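Local coordinates for peptide ABC transporter, peptide-binding protein (Enterococcus faecalis, PDB 3O6P) that probably captures peptides for an ABC transporter, this chain being one piece of the longer family 5 solute-binding protein, at residues Asn22-Lys27 against Lys84-Lys89; Tyr31-Lys36 against Gly221-Phe226. All coordinates share one frame; numbering follows the deposited sequence.

Contact 1 of 2, residues Asn22-Lys27 against Lys84-Lys89; sequences NANLRK and KEYWEK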
loop_
_atom_site.group_PDB
_atom_site.type_symbol
_atom_site.label_atom_id
_atom_site.label_comp_id
_atom_site.label_asym_id
_atom_site.label_seq_id
_atom_site.Cartn_x
_atom_site.Cartn_y
_atom_site.Cartn_z
ATOM N N ASN A 22 -0.909 1.863 13.896
ATOM C CA ASN A 22 -1.168 0.538 14.403
ATOM C C ASN A 22 -1.257 -0.479 13.253
ATOM O O ASN A 22 -2.123 -0.366 12.382
ATOM C CB ASN A 22 -2.468 0.538 15.221
ATOM C CG ASN A 22 -2.767 -0.822 15.799
ATOM O OD1 ASN A 22 -3.274 -1.714 15.098
ATOM N ND2 ASN A 22 -2.440 -1.010 17.080
ATOM N N ALA A 23 -0.355 -1.453 13.247
ATOM C CA ALA A 23 -0.284 -2.421 12.139
ATOM C C ALA A 23 -1.543 -3.250 12.016
ATOM O O ALA A 23 -1.963 -3.565 10.906
ATOM C CB ALA A 23 0.959 -3.324 12.299
ATOM N N ASN A 24 -2.171 -3.590 13.141
ATOM C CA ASN A 24 -3.435 -4.329 13.059
ATOM C C ASN A 24 -4.569 -3.561 12.373
ATOM O O ASN A 24 -5.369 -4.166 11.644
ATOM C CB ASN A 24 -3.865 -4.836 14.423
ATOM C CG ASN A 24 -2.975 -5.974 14.896
ATOM O OD1 ASN A 24 -2.638 -6.870 14.112
ATOM N ND2 ASN A 24 -2.570 -5.938 16.165
ATOM N N LEU A 25 -4.636 -2.248 12.582
ATOM C CA LEU A 25 -5.606 -1.442 11.836
ATOM C C LEU A 25 -5.300 -1.422 10.346
ATOM O O LEU A 25 -6.213 -1.571 9.519
ATOM C CB LEU A 25 -5.735 -0.009 12.394
ATOM C CG LEU A 25 -6.609 0.958 11.569
ATOM C CD1 LEU A 25 -8.061 0.438 11.440
ATOM C CD2 LEU A 25 -6.579 2.376 12.174
ATOM N N ARG A 26 -4.035 -1.226 9.991
ATOM C CA ARG A 26 -3.693 -1.230 8.580
ATOM C C ARG A 26 -4.061 -2.575 7.897
ATOM O O ARG A 26 -4.620 -2.602 6.797
ATOM C CB ARG A 26 -2.228 -0.897 8.386
ATOM C CG ARG A 26 -1.819 0.450 8.984
ATOM C CD ARG A 26 -0.432 0.868 8.442
ATOM N NE ARG A 26 0.648 -0.061 8.823
ATOM C CZ ARG A 26 1.409 0.032 9.914
ATOM N NH1 ARG A 26 1.216 1.008 10.820
ATOM N NH2 ARG A 26 2.349 -0.892 10.112
ATOM N N LYS A 27 -3.800 -3.669 8.589
ATOM C CA LYS A 27 -4.198 -4.988 8.120
ATOM C C LYS A 27 -5.724 -5.147 8.061
ATOM O O LYS A 27 -6.223 -5.745 7.102
ATOM C CB LYS A 27 -3.551 -6.077 8.995
ATOM C CG LYS A 27 -2.014 -6.131 8.797
ATOM C CD LYS A 27 -1.369 -6.975 9.856
ATOM C CE LYS A 27 0.132 -6.734 9.734
ATOM N NZ LYS A 27 0.873 -7.625 10.674
ATOM N N LYS A 84 -12.508 -7.953 10.808
ATOM C CA LYS A 84 -13.150 -7.694 12.082
ATOM C C LYS A 84 -12.246 -8.031 13.264
ATOM O O LYS A 84 -12.178 -7.264 14.239
ATOM C CB LYS A 84 -14.458 -8.481 12.163
ATOM C CG LYS A 84 -15.502 -7.904 11.184
ATOM C CD LYS A 84 -16.744 -8.759 11.091
ATOM C CE LYS A 84 -17.685 -8.212 10.011
ATOM N NZ LYS A 84 -18.397 -6.984 10.482
ATOM N N GLU A 85 -11.561 -9.170 13.190
ATOM C CA GLU A 85 -10.698 -9.601 14.295
ATOM C C GLU A 85 -9.545 -8.603 14.491
ATOM O O GLU A 85 -9.215 -8.212 15.623
ATOM C CB GLU A 85 -10.113 -10.974 13.973
ATOM C CG GLU A 85 -9.138 -11.485 15.024
ATOM C CD GLU A 85 -8.337 -12.710 14.578
ATOM O OE1 GLU A 85 -8.352 -13.063 13.371
ATOM O OE2 GLU A 85 -7.659 -13.311 15.445
ATOM N N TYR A 86 -8.929 -8.196 13.388
ATOM C CA TYR A 86 -7.799 -7.264 13.476
ATOM C C TYR A 86 -8.217 -5.879 13.952
ATOM O O TYR A 86 -7.467 -5.213 14.667
ATOM C CB TYR A 86 -7.060 -7.209 12.131
ATOM C CG TYR A 86 -6.093 -8.366 11.997
ATOM C CD1 TYR A 86 -6.554 -9.697 11.950
ATOM C CD2 TYR A 86 -4.718 -8.149 12.001
ATOM C CE1 TYR A 86 -5.657 -10.760 11.854
ATOM C CE2 TYR A 86 -3.821 -9.209 11.888
ATOM C CZ TYR A 86 -4.293 -10.501 11.818
ATOM O OH TYR A 86 -3.391 -11.539 11.718
ATOM N N TRP A 87 -9.419 -5.441 13.575
ATOM C CA TRP A 87 -9.922 -4.183 14.072
ATOM C C TRP A 87 -10.206 -4.273 15.584
ATOM O O TRP A 87 -9.898 -3.327 16.327
ATOM C CB TRP A 87 -11.160 -3.766 13.268
ATOM C CG TRP A 87 -12.029 -2.631 13.815
ATOM C CD1 TRP A 87 -13.383 -2.656 13.981
ATOM C CD2 TRP A 87 -11.608 -1.309 14.177
ATOM N NE1 TRP A 87 -13.827 -1.432 14.438
ATOM C CE2 TRP A 87 -12.757 -0.595 14.577
ATOM C CE3 TRP A 87 -10.370 -0.659 14.212
ATOM C CZ2 TRP A 87 -12.704 0.743 15.017
ATOM C CZ3 TRP A 87 -10.325 0.676 14.648
ATOM C CH2 TRP A 87 -11.481 1.359 15.034
ATOM N N GLU A 88 -10.731 -5.403 16.050
ATOM C CA GLU A 88 -10.853 -5.578 17.498
ATOM C C GLU A 88 -9.508 -5.465 18.226
ATOM O O GLU A 88 -9.423 -4.858 19.313
ATOM C CB GLU A 88 -11.526 -6.905 17.846
ATOM C CG GLU A 88 -12.999 -6.949 17.504
ATOM C CD GLU A 88 -13.822 -5.806 18.103
ATOM O OE1 GLU A 88 -13.645 -5.465 19.301
ATOM O OE2 GLU A 88 -14.667 -5.256 17.362
ATOM N N LYS A 89 -8.465 -6.050 17.644
ATOM C CA LYS A 89 -7.115 -5.956 18.227
ATOM C C LYS A 89 -6.666 -4.503 18.227
ATOM O O LYS A 89 -6.112 -4.034 19.246
ATOM C CB LYS A 89 -6.068 -6.785 17.465
ATOM C CG LYS A 89 -6.212 -8.280 17.523
ATOM C CD LYS A 89 -5.114 -8.913 16.641
ATOM C CE LYS A 89 -5.316 -10.410 16.415
ATOM N NZ LYS A 89 -4.162 -10.907 15.619
HETATM O O HOH W 1 -2.254 -9.332 14.991
#
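Asn24 and Tyr86 carry the contact between helices 23-31 and 80-94. In packing terms, the Asn24 carboxamide crosses the phenol ring at about a right angle, the planes 74° apart, and Asn24 OD1 comes 3.2 Å from Tyr86 CD2. Lys27 slants across near the same ring carbon, CB 3.8 Å from Tyr86 CD2. Lys89 packs its aliphatic part on the amide, CB 3.8 Å from Asn24 ND2. Leu25 and Trp87 lie side by side and point the same way; both carry CG anti to the backbone N, and Leu25 CD1 reaches Trp87 CE3 at 3.8 Å. The segment axes pass within 7.8 Å of each other at 155°, a close, nearly antiparallel helix pair within the family 5 solute-binding fold. Polar contacts are bridged or lead outward: a water donates to Asn24 OD1 and accepts from Lys89 NZ, 2.6 Å from each, NZ itself sitting above one face of the Tyr86 ring, toward its rim, while Asn24 ND2 turns to Glu93 and Trp87 NE1 to the carbonyl of Asp127. At the helix start Asn22 is the N-cap: its OD1 accepts from Leu25 N at 2.9 Å, on a lone pair, and ND2 also binds Glu93.

Contact 2 of 2, residues Tyr31-Lys36 against Gly221-Phe226; sequences YSIDRK and GVVPLF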
loop_
_atom_site.group_PDB
_atom_site.type_symbol
_atom_site.label_atom_id
_atom_site.label_comp_id
_atom_site.label_asym_id
_atom_site.label_seq_id
_atom_site.Cartn_x
_atom_site.Cartn_y
_atom_site.Cartn_z
ATOM N N TYR A 31 -7.645 -6.294 4.771
ATOM C CA TYR A 31 -8.482 -7.490 4.768
ATOM C C TYR A 31 -9.912 -7.227 4.331
ATOM O O TYR A 31 -10.624 -8.162 3.920
ATOM C CB TYR A 31 -8.551 -8.062 6.194
ATOM C CG TYR A 31 -7.404 -8.927 6.636
ATOM C CD1 TYR A 31 -7.013 -10.038 5.893
ATOM C CD2 TYR A 31 -6.790 -8.700 7.882
ATOM C CE1 TYR A 31 -5.974 -10.877 6.354
ATOM C CE2 TYR A 31 -5.765 -9.533 8.363
ATOM C CZ TYR A 31 -5.352 -10.607 7.590
ATOM O OH TYR A 31 -4.346 -11.414 8.074
ATOM N N SER A 32 -10.349 -5.981 4.427
ATOM C CA SER A 32 -11.749 -5.681 4.155
ATOM C C SER A 32 -12.046 -5.408 2.678
ATOM O O SER A 32 -13.210 -5.182 2.334
ATOM C CB SER A 32 -12.193 -4.465 4.970
ATOM O OG SER A 32 -11.685 -3.298 4.370
ATOM N N ILE A 33 -11.019 -5.397 1.820
ATOM C CA ILE A 33 -11.220 -5.001 0.416
ATOM C C ILE A 33 -11.063 -6.199 -0.516
ATOM O O ILE A 33 -9.986 -6.795 -0.608
ATOM C CB ILE A 33 -10.235 -3.869 0.020
ATOM C CG1 ILE A 33 -10.315 -2.664 0.990
ATOM C CG2 ILE A 33 -10.413 -3.462 -1.468
ATOM C CD1 ILE A 33 -9.080 -1.759 0.878
ATOM N N ASP A 34 -12.147 -6.550 -1.185
ATOM C CA ASP A 34 -12.157 -7.670 -2.136
ATOM C C ASP A 34 -11.526 -7.177 -3.429
ATOM O O ASP A 34 -12.210 -6.613 -4.275
ATOM C CB ASP A 34 -13.604 -8.129 -2.339
ATOM C CG ASP A 34 -13.741 -9.373 -3.198
ATOM O OD1 ASP A 34 -12.746 -9.814 -3.833
ATOM O OD2 ASP A 34 -14.889 -9.911 -3.251
ATOM N N ARG A 35 -10.218 -7.391 -3.567
ATOM C CA ARG A 35 -9.466 -6.919 -4.739
ATOM C C ARG A 35 -9.945 -7.593 -6.032
ATOM O O ARG A 35 -9.910 -6.973 -7.112
ATOM C CB ARG A 35 -7.962 -7.248 -4.610
ATOM C CG ARG A 35 -7.204 -6.876 -3.311
ATOM C CD ARG A 35 -7.263 -5.437 -3.047
ATOM N NE ARG A 35 -6.272 -4.943 -2.060
ATOM C CZ ARG A 35 -6.214 -5.277 -0.761
ATOM N NH1 ARG A 35 -7.041 -6.179 -0.218
ATOM N NH2 ARG A 35 -5.325 -4.691 0.027
ATOM N N LYS A 36 -10.347 -8.862 -5.938
ATOM C CA LYS A 36 -10.863 -9.577 -7.110
ATOM C C LYS A 36 -12.132 -8.873 -7.640
ATOM O O LYS A 36 -12.253 -8.584 -8.831
ATOM C CB LYS A 36 -11.149 -11.048 -6.760
ATOM C CG LYS A 36 -11.513 -11.906 -7.971
ATOM C CD LYS A 36 -11.804 -13.357 -7.562
ATOM C CE LYS A 36 -12.029 -14.248 -8.790
ATOM N NZ LYS A 36 -10.786 -14.453 -9.617
ATOM N N GLY A 221 2.412 -1.488 5.426
ATOM C CA GLY A 221 2.756 -0.072 5.585
ATOM C C GLY A 221 2.068 0.825 4.578
ATOM O O GLY A 221 1.907 2.048 4.829
ATOM N N VAL A 222 1.684 0.229 3.447
ATOM C CA VAL A 222 0.853 0.845 2.422
ATOM C C VAL A 222 -0.122 -0.257 1.961
ATOM O O VAL A 222 0.197 -1.439 2.108
ATOM C CB VAL A 222 1.728 1.385 1.247
ATOM C CG1 VAL A 222 2.498 0.248 0.563
ATOM C CG2 VAL A 222 0.878 2.151 0.236
ATOM N N VAL A 223 -1.293 0.108 1.433
ATOM C CA VAL A 223 -2.341 -0.878 1.098
ATOM C C VAL A 223 -2.474 -0.947 -0.435
ATOM O O VAL A 223 -3.183 -0.122 -1.029
ATOM C CB VAL A 223 -3.712 -0.546 1.775
ATOM C CG1 VAL A 223 -4.778 -1.607 1.378
ATOM C CG2 VAL A 223 -3.571 -0.489 3.301
ATOM N N PRO A 224 -1.761 -1.888 -1.089
ATOM C CA PRO A 224 -1.912 -2.005 -2.566
ATOM C C PRO A 224 -3.326 -2.408 -2.939
ATOM O O PRO A 224 -3.935 -3.222 -2.245
ATOM C CB PRO A 224 -0.899 -3.108 -2.939
ATOM C CG PRO A 224 0.113 -3.092 -1.791
ATOM C CD PRO A 224 -0.774 -2.860 -0.567
ATOM N N LEU A 225 -3.844 -1.787 -3.999
ATOM C CA LEU A 225 -5.213 -2.034 -4.445
ATOM C C LEU A 225 -5.262 -2.900 -5.706
ATOM O O LEU A 225 -6.076 -3.828 -5.789
ATOM C CB LEU A 225 -5.945 -0.705 -4.667
ATOM C CG LEU A 225 -6.077 0.179 -3.424
ATOM C CD1 LEU A 225 -6.755 1.479 -3.861
ATOM C CD2 LEU A 225 -6.911 -0.555 -2.347
ATOM N N PHE A 226 -4.405 -2.601 -6.686
ATOM C CA PHE A 226 -4.350 -3.399 -7.900
ATOM C C PHE A 226 -3.081 -3.086 -8.669
ATOM O O PHE A 226 -2.392 -2.102 -8.375
ATOM C CB PHE A 226 -5.600 -3.178 -8.795
ATOM C CG PHE A 226 -5.815 -1.736 -9.242
ATOM C CD1 PHE A 226 -5.176 -1.251 -10.390
ATOM C CD2 PHE A 226 -6.692 -0.885 -8.555
ATOM C CE1 PHE A 226 -5.373 0.089 -10.851
ATOM C CE2 PHE A 226 -6.908 0.449 -8.991
ATOM C CZ PHE A 226 -6.240 0.938 -10.151
#
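The guanidinium of Arg35 meets strand 223-228 edge-on. Pro224 O and Leu225 O lie at its edge near the plane, and Val223 CG1 approaches NH2 obliquely at 3.4 Å. Pro224 O is gripped side-on: Arg35 NE donates at 2.9 Å and Arg35 NH2 at 3.0 Å, the oxygen no more than 7° out of the guanidinium plane. The NH2 bond runs nearly along the C=O axis, with a C=O...N angle of 165°. A bend at chi2 (-59°) turns the Arg35 chain so that its CD passes 3.4 Å from Leu225 O. Within its own segment NH1 makes a weak bond to Ile33 O, and NH2 has a second acceptor in Ser30 OG. Nearby, Ile33 CD1 touches Leu225 CD2 at 4.1 Å and Val223 CG1 at 4.3 Å, with helix 109-125 packing on Ile33 and Leu225. The strand, outermost of the sheet within this chain, has a classic beta bulge where Leu225 and Phe226 both face Gln7; the contact ties it to the start of helix 35-43. Two N-H groups converging on Pro224 O probably polarise it and, with Ser30 and the weak NH1 bond, hold the guanidinium's rotation, whereas the buried Leu225 O has no partner in the model.

In the fold
Contacts 1 and 2 have centres about 14 Å apart and alternate along the chain, with helix 23-31 leading from the first into the loop before helix 35-43. They touch directly: Tyr31 and Tyr86 stack edge-to-face, Tyr86 CD1 lying 3.7 Å from Tyr31 CE2, and Arg26 NE approaches Gly221 CA at 3.9 Å. Helix 23-31 also meets strand 223-228, outermost within this chain, where Arg26 O lies 4.2 Å from Val223 CG2. The centre of contact 2 lies about 7 Å from the centre of the chain, that of contact 1 about 15 Å. The bound sodium, at Gln123, Leu126 and Val129, is about 7 Å from the Trp87 side chain and about 13 Å from that of Ile33.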